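Lipoprotein (Bacillus anthracis, PDB 4JG9) is of unknown function but is a putative lipoprotein, probably tethered to the cell membrane and possibly able to bind lipid. Local coordinates at residues 53-58 and 168-172; 107-111 and 149-154. All coordinates share one frame; numbering follows the deposited sequence.

Interaction 1: residues 53-58 and 168-172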
loop_
_atom_site.group_PDB
_atom_site.type_symbol
_atom_site.label_atom_id
_atom_site.label_comp_id
_atom_site.label_asym_id
_atom_site.label_seq_id
_atom_site.Cartn_x
_atom_site.Cartn_y
_atom_site.Cartn_z
ATOM N N VAL A 53 -19.616 -8.183 -9.071
ATOM C CA VAL A 53 -19.510 -8.633 -7.700
ATOM C C VAL A 53 -20.897 -8.690 -7.082
ATOM O O VAL A 53 -21.687 -7.759 -7.210
ATOM C CB VAL A 53 -18.570 -7.726 -6.869
ATOM C CG1 VAL A 53 -18.694 -8.017 -5.374
ATOM C CG2 VAL A 53 -17.125 -7.886 -7.345
ATOM N N ASN A 54 -21.195 -9.797 -6.427
ATOM C CA ASN A 54 -22.455 -9.921 -5.741
ATOM C C ASN A 54 -22.127 -9.561 -4.316
ATOM O O ASN A 54 -21.384 -10.264 -3.651
ATOM C CB ASN A 54 -22.962 -11.355 -5.838
ATOM C CG ASN A 54 -24.328 -11.537 -5.214
ATOM O OD1 ASN A 54 -25.028 -10.569 -4.926
ATOM N ND2 ASN A 54 -24.713 -12.787 -4.999
ATOM N N TRP A 55 -22.683 -8.460 -3.841
ATOM C CA TRP A 55 -22.306 -7.970 -2.532
ATOM C C TRP A 55 -23.049 -8.647 -1.406
ATOM O O TRP A 55 -23.886 -8.064 -0.740
ATOM C CB TRP A 55 -22.413 -6.450 -2.471
ATOM C CG TRP A 55 -21.244 -5.803 -3.125
ATOM C CD1 TRP A 55 -21.177 -5.325 -4.391
ATOM C CD2 TRP A 55 -19.951 -5.604 -2.554
ATOM N NE1 TRP A 55 -19.931 -4.826 -4.642
ATOM C CE2 TRP A 55 -19.159 -4.983 -3.525
ATOM C CE3 TRP A 55 -19.390 -5.884 -1.310
ATOM C CZ2 TRP A 55 -17.840 -4.641 -3.296
ATOM C CZ3 TRP A 55 -18.086 -5.542 -1.085
ATOM C CH2 TRP A 55 -17.324 -4.926 -2.068
ATOM N N GLU A 56 -22.703 -9.908 -1.217
ATOM C CA GLU A 56 -23.238 -10.723 -0.160
ATOM C C GLU A 56 -22.099 -11.598 0.316
ATOM O O GLU A 56 -21.249 -11.982 -0.472
ATOM C CB GLU A 56 -24.367 -11.583 -0.711
ATOM C CG GLU A 56 -25.190 -12.302 0.333
ATOM C CD GLU A 56 -26.341 -13.075 -0.277
ATOM O OE1 GLU A 56 -26.815 -12.688 -1.356
ATOM O OE2 GLU A 56 -26.767 -14.073 0.324
ATOM N N GLU A 57 -22.085 -11.925 1.598
ATOM C CA GLU A 57 -21.042 -12.777 2.150
ATOM C C GLU A 57 -21.031 -14.104 1.409
ATOM O O GLU A 57 -22.093 -14.671 1.142
ATOM C CB GLU A 57 -21.287 -13.022 3.633
ATOM C CG GLU A 57 -20.291 -13.963 4.274
ATOM C CD GLU A 57 -20.598 -14.227 5.737
ATOM O OE1 GLU A 57 -19.667 -14.170 6.570
ATOM O OE2 GLU A 57 -21.774 -14.510 6.054
ATOM N N THR A 58 -19.843 -14.562 1.025
ATOM C CA THR A 58 -19.684 -15.859 0.372
ATOM C C THR A 58 -20.091 -16.965 1.351
ATOM O O THR A 58 -19.694 -16.946 2.518
ATOM C CB THR A 58 -18.227 -16.078 -0.074
ATOM O OG1 THR A 58 -17.885 -15.120 -1.079
ATOM C CG2 THR A 58 -18.051 -17.444 -0.661
ATOM N N GLN A 168 -12.019 -13.884 -7.066
ATOM C CA GLN A 168 -12.435 -12.915 -6.065
ATOM C C GLN A 168 -13.568 -13.490 -5.220
ATOM O O GLN A 168 -14.308 -14.355 -5.682
ATOM C CB GLN A 168 -12.895 -11.626 -6.748
ATOM C CG GLN A 168 -14.258 -11.725 -7.416
ATOM C CD GLN A 168 -14.587 -10.522 -8.291
ATOM O OE1 GLN A 168 -15.574 -10.537 -9.023
ATOM N NE2 GLN A 168 -13.741 -9.495 -8.251
ATOM N N PHE A 169 -13.691 -13.040 -3.978
ATOM C CA PHE A 169 -14.874 -13.365 -3.187
ATOM C C PHE A 169 -15.094 -12.360 -2.064
ATOM O O PHE A 169 -14.200 -11.585 -1.733
ATOM C CB PHE A 169 -14.870 -14.827 -2.686
ATOM C CG PHE A 169 -13.760 -15.151 -1.736
ATOM C CD1 PHE A 169 -13.928 -15.005 -0.367
ATOM C CD2 PHE A 169 -12.557 -15.630 -2.206
ATOM C CE1 PHE A 169 -12.903 -15.310 0.518
ATOM C CE2 PHE A 169 -11.522 -15.930 -1.329
ATOM C CZ PHE A 169 -11.698 -15.770 0.033
ATOM N N VAL A 170 -16.298 -12.360 -1.506
ATOM C CA VAL A 170 -16.691 -11.362 -0.524
ATOM C C VAL A 170 -16.702 -11.934 0.887
ATOM O O VAL A 170 -17.191 -13.039 1.119
ATOM C CB VAL A 170 -18.079 -10.773 -0.875
ATOM C CG1 VAL A 170 -18.598 -9.891 0.238
ATOM C CG2 VAL A 170 -17.997 -9.986 -2.171
ATOM N N ILE A 171 -16.167 -11.177 1.836
ATOM C CA ILE A 171 -16.162 -11.603 3.230
ATOM C C ILE A 171 -16.797 -10.523 4.079
ATOM O O ILE A 171 -17.017 -9.406 3.606
ATOM C CB ILE A 171 -14.726 -11.901 3.732
ATOM C CG1 ILE A 171 -13.841 -10.663 3.588
ATOM C CG2 ILE A 171 -14.103 -13.042 2.936
ATOM C CD1 ILE A 171 -13.340 -10.148 4.877
ATOM N N THR A 172 -17.111 -10.862 5.324
ATOM C CA THR A 172 -17.706 -9.910 6.254
ATOM C C THR A 172 -16.727 -9.588 7.366
ATOM O O THR A 172 -16.133 -10.487 7.958
ATOM C CB THR A 172 -18.964 -10.481 6.908
ATOM O OG1 THR A 172 -19.879 -10.902 5.893
ATOM C CG2 THR A 172 -19.624 -9.440 7.795
HETATM O O HOH W 1 -16.526 -13.819 6.388
#
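Thr58 and Val170 carry the direct hydrogen bonding, with two donors of one residue meeting a single acceptor. Thr58 N donates to Val170 O over 3.1 Å, and its N-H...O angle of 167° makes the bond nearly straight, although the donor is tilted from the carbonyl plane. Thr58 OG1 donates to Val170 O over 3.1 Å from within that plane, on a lone pair. A chi1 of -65° keeps OG1 beside its own backbone N, which allows both donors to converge. The hydroxyl also lies at the edge of the Phe169 ring, near its plane. Farther along, a water bridges the segments, donating to Glu57 OE1 over 3.2 Å and accepting from Thr172 N.

Segment 53-58, which is neither helix nor strand, runs along strand 164-173 before reaching strand 60-63. Trp55 is the centre of an inverse gamma turn, marked by the 2.8 Å bond from Glu56 N to Asn54 O.

The Val170 side chain is directed into this bent backbone and makes van der Waals contacts with two carbonyl oxygens, Val170 CG2 lying 3.7 Å from Asn54 O and Val170 CB 3.4 Å from Glu56 O. Among apolar groups, Val53 CG1 meets Val170 CG2 at 3.8 Å while also lying over one face of the Trp55 ring, offset toward the rim. Val170 CG1 approaches that ring obliquely, 4.4 Å from Trp55 CE3. Val53 CG2 rests against the amide of Gln168, whose NE2 is held by Asn158 and Val49.

Interaction 2: residues 107-111 and 149-154; sequences IALKQ and LPSSGL
Lys110 and Gln111 meet residues 151-154 in a polar contact where strand 102-110 ends and its antiparallel partner 153-161 begins. The backbone evidence is one bond, Gln111 N to Leu154 O, 3.0 Å long with an N-H...O angle of 158°. Lys110 CA makes a weaker CA-H...O contact with the same Leu154 O at 3.6 Å. Beside this pair a water donates to Gln111 OE1 over 2.6 Å and accepts from Leu154 N, so it links the side chain just past one strand to the backbone at the start of the other. The Gln111 and Leu154 side chains lie side by side and point the same way, with Gln111 OE1 3.8 Å from Leu154 CD1.

Lys110 adds the longer connection. Its chain is extended throughout (chi1 -163°), carrying the ammonium group to the loop before strand 153-161. The secure bond runs from Lys110 NZ to Ser152 O at 3.1 Å, from above the carbonyl plane. Lys110 NZ also donates to Ser151 OG, but the modelled 2.5 Å is shorter than expected and its exact length is doubtful. The positive phi of Gly153, 144°, is accommodated by the lack of a side chain.

Ser151 OG has a further partner in Thr37 O of the second subunit, which places this loop against that subunit in the assembly. Within the chain, backbone bonds continue the strand pairing from Leu109 to Val156, while Gly153 pairs with Ala173 and Leu154 packs on Val170, both in strand 164-173.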
loop_
_atom_site.group_PDB
_atom_site.type_symbol
_atom_site.label_atom_id
_atom_site.label_comp_id
_atom_site.label_asym_id
_atom_site.label_seq_id
_atom_site.Cartn_x
_atom_site.Cartn_y
_atom_site.Cartn_z
ATOM N N ILE A 107 -5.940 -7.778 -3.154
ATOM C CA ILE A 107 -6.320 -6.376 -3.188
ATOM C C ILE A 107 -7.780 -6.253 -2.778
ATOM O O ILE A 107 -8.660 -6.766 -3.471
ATOM C CB ILE A 107 -6.165 -5.812 -4.597
ATOM C CG1 ILE A 107 -4.716 -5.983 -5.082
ATOM C CG2 ILE A 107 -6.607 -4.358 -4.643
ATOM C CD1 ILE A 107 -4.438 -5.307 -6.411
ATOM N N ALA A 108 -8.040 -5.549 -1.681
ATOM C CA ALA A 108 -9.379 -5.486 -1.096
ATOM C C ALA A 108 -10.066 -4.152 -1.346
ATOM O O ALA A 108 -9.415 -3.091 -1.423
ATOM C CB ALA A 108 -9.310 -5.758 0.396
ATOM N N LEU A 109 -11.380 -4.206 -1.510
ATOM C CA LEU A 109 -12.189 -2.990 -1.562
ATOM C C LEU A 109 -13.449 -3.171 -0.748
ATOM O O LEU A 109 -14.120 -4.207 -0.826
ATOM C CB LEU A 109 -12.567 -2.624 -2.995
ATOM C CG LEU A 109 -11.390 -2.137 -3.842
ATOM C CD1 LEU A 109 -10.933 -3.228 -4.796
ATOM C CD2 LEU A 109 -11.745 -0.848 -4.576
ATOM N N LYS A 110 -13.779 -2.153 0.028
ATOM C CA LYS A 110 -14.999 -2.182 0.791
ATOM C C LYS A 110 -16.169 -1.957 -0.149
ATOM O O LYS A 110 -16.014 -1.389 -1.237
ATOM C CB LYS A 110 -14.982 -1.106 1.880
ATOM C CG LYS A 110 -16.013 -1.341 2.964
ATOM C CD LYS A 110 -15.893 -0.341 4.077
ATOM C CE LYS A 110 -16.897 -0.699 5.160
ATOM N NZ LYS A 110 -16.878 0.259 6.291
ATOM N N GLN A 111 -17.338 -2.423 0.266
ATOM C CA GLN A 111 -18.555 -2.173 -0.479
ATOM C C GLN A 111 -18.743 -0.676 -0.628
ATOM O O GLN A 111 -18.582 0.066 0.342
ATOM C CB GLN A 111 -19.740 -2.767 0.249
ATOM C CG GLN A 111 -20.999 -2.736 -0.544
ATOM C CD GLN A 111 -22.131 -3.368 0.216
ATOM O OE1 GLN A 111 -22.063 -3.506 1.436
ATOM N NE2 GLN A 111 -23.173 -3.775 -0.497
ATOM N N LEU A 149 -8.648 -5.779 8.313
ATOM C CA LEU A 149 -9.505 -4.854 7.569
ATOM C C LEU A 149 -9.806 -3.633 8.431
ATOM O O LEU A 149 -10.094 -3.766 9.625
ATOM C CB LEU A 149 -10.825 -5.514 7.167
ATOM C CG LEU A 149 -10.875 -6.437 5.942
ATOM C CD1 LEU A 149 -10.076 -5.809 4.810
ATOM C CD2 LEU A 149 -10.386 -7.834 6.267
ATOM N N PRO A 150 -9.734 -2.436 7.835
ATOM C CA PRO A 150 -9.845 -1.181 8.589
ATOM C C PRO A 150 -11.222 -0.874 9.166
ATOM O O PRO A 150 -11.289 -0.106 10.122
ATOM C CB PRO A 150 -9.463 -0.108 7.559
ATOM C CG PRO A 150 -9.690 -0.744 6.231
ATOM C CD PRO A 150 -9.420 -2.211 6.413
ATOM N N SER A 151 -12.295 -1.436 8.623
ATOM C CA SER A 151 -13.614 -1.134 9.176
ATOM C C SER A 151 -14.577 -2.271 8.909
ATOM O O SER A 151 -14.346 -3.082 8.016
ATOM C CB SER A 151 -14.172 0.177 8.610
ATOM O OG SER A 151 -14.573 0.026 7.258
ATOM N N SER A 152 -15.658 -2.322 9.685
ATOM C CA SER A 152 -16.624 -3.406 9.580
ATOM C C SER A 152 -17.558 -3.221 8.392
ATOM O O SER A 152 -17.958 -2.101 8.072
ATOM C CB SER A 152 -17.450 -3.510 10.857
ATOM O OG SER A 152 -18.331 -2.409 10.973
ATOM N N GLY A 153 -17.922 -4.338 7.769
ATOM C CA GLY A 153 -18.800 -4.330 6.617
ATOM C C GLY A 153 -18.378 -5.402 5.635
ATOM O O GLY A 153 -17.551 -6.253 5.956
ATOM N N LEU A 154 -18.917 -5.342 4.422
ATOM C CA LEU A 154 -18.542 -6.288 3.382
ATOM C C LEU A 154 -17.332 -5.767 2.601
ATOM O O LEU A 154 -17.217 -4.565 2.299
ATOM C CB LEU A 154 -19.721 -6.547 2.442
ATOM C CG LEU A 154 -20.982 -7.201 3.048
ATOM C CD1 LEU A 154 -22.137 -7.231 2.060
ATOM C CD2 LEU A 154 -20.666 -8.610 3.503
HETATM O O HOH W 2 -20.771 -3.025 3.661
#

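How the interactions relate
The two contacts have centres about 10 Å apart and both reach one antiparallel sheet, interaction 1 through strand 164-173; in it strand 153-161 lies between strands 102-110 and 164-173. Along the chain the order is 53-58, 107-111, 149-154, 168-172, so interaction 2 is nested inside the loop closed by interaction 1. They also touch directly: Trp55 CH2 lies 3.4 Å from Gln111 CA, and Trp55 O lies 3.4 Å from Leu154 CD1. Interaction 2 joins neighbouring strands within the sheet, whereas interaction 1 lays an earlier, irregular segment against the next strand. Together they connect distant parts of the chain within the DUF4871 family region.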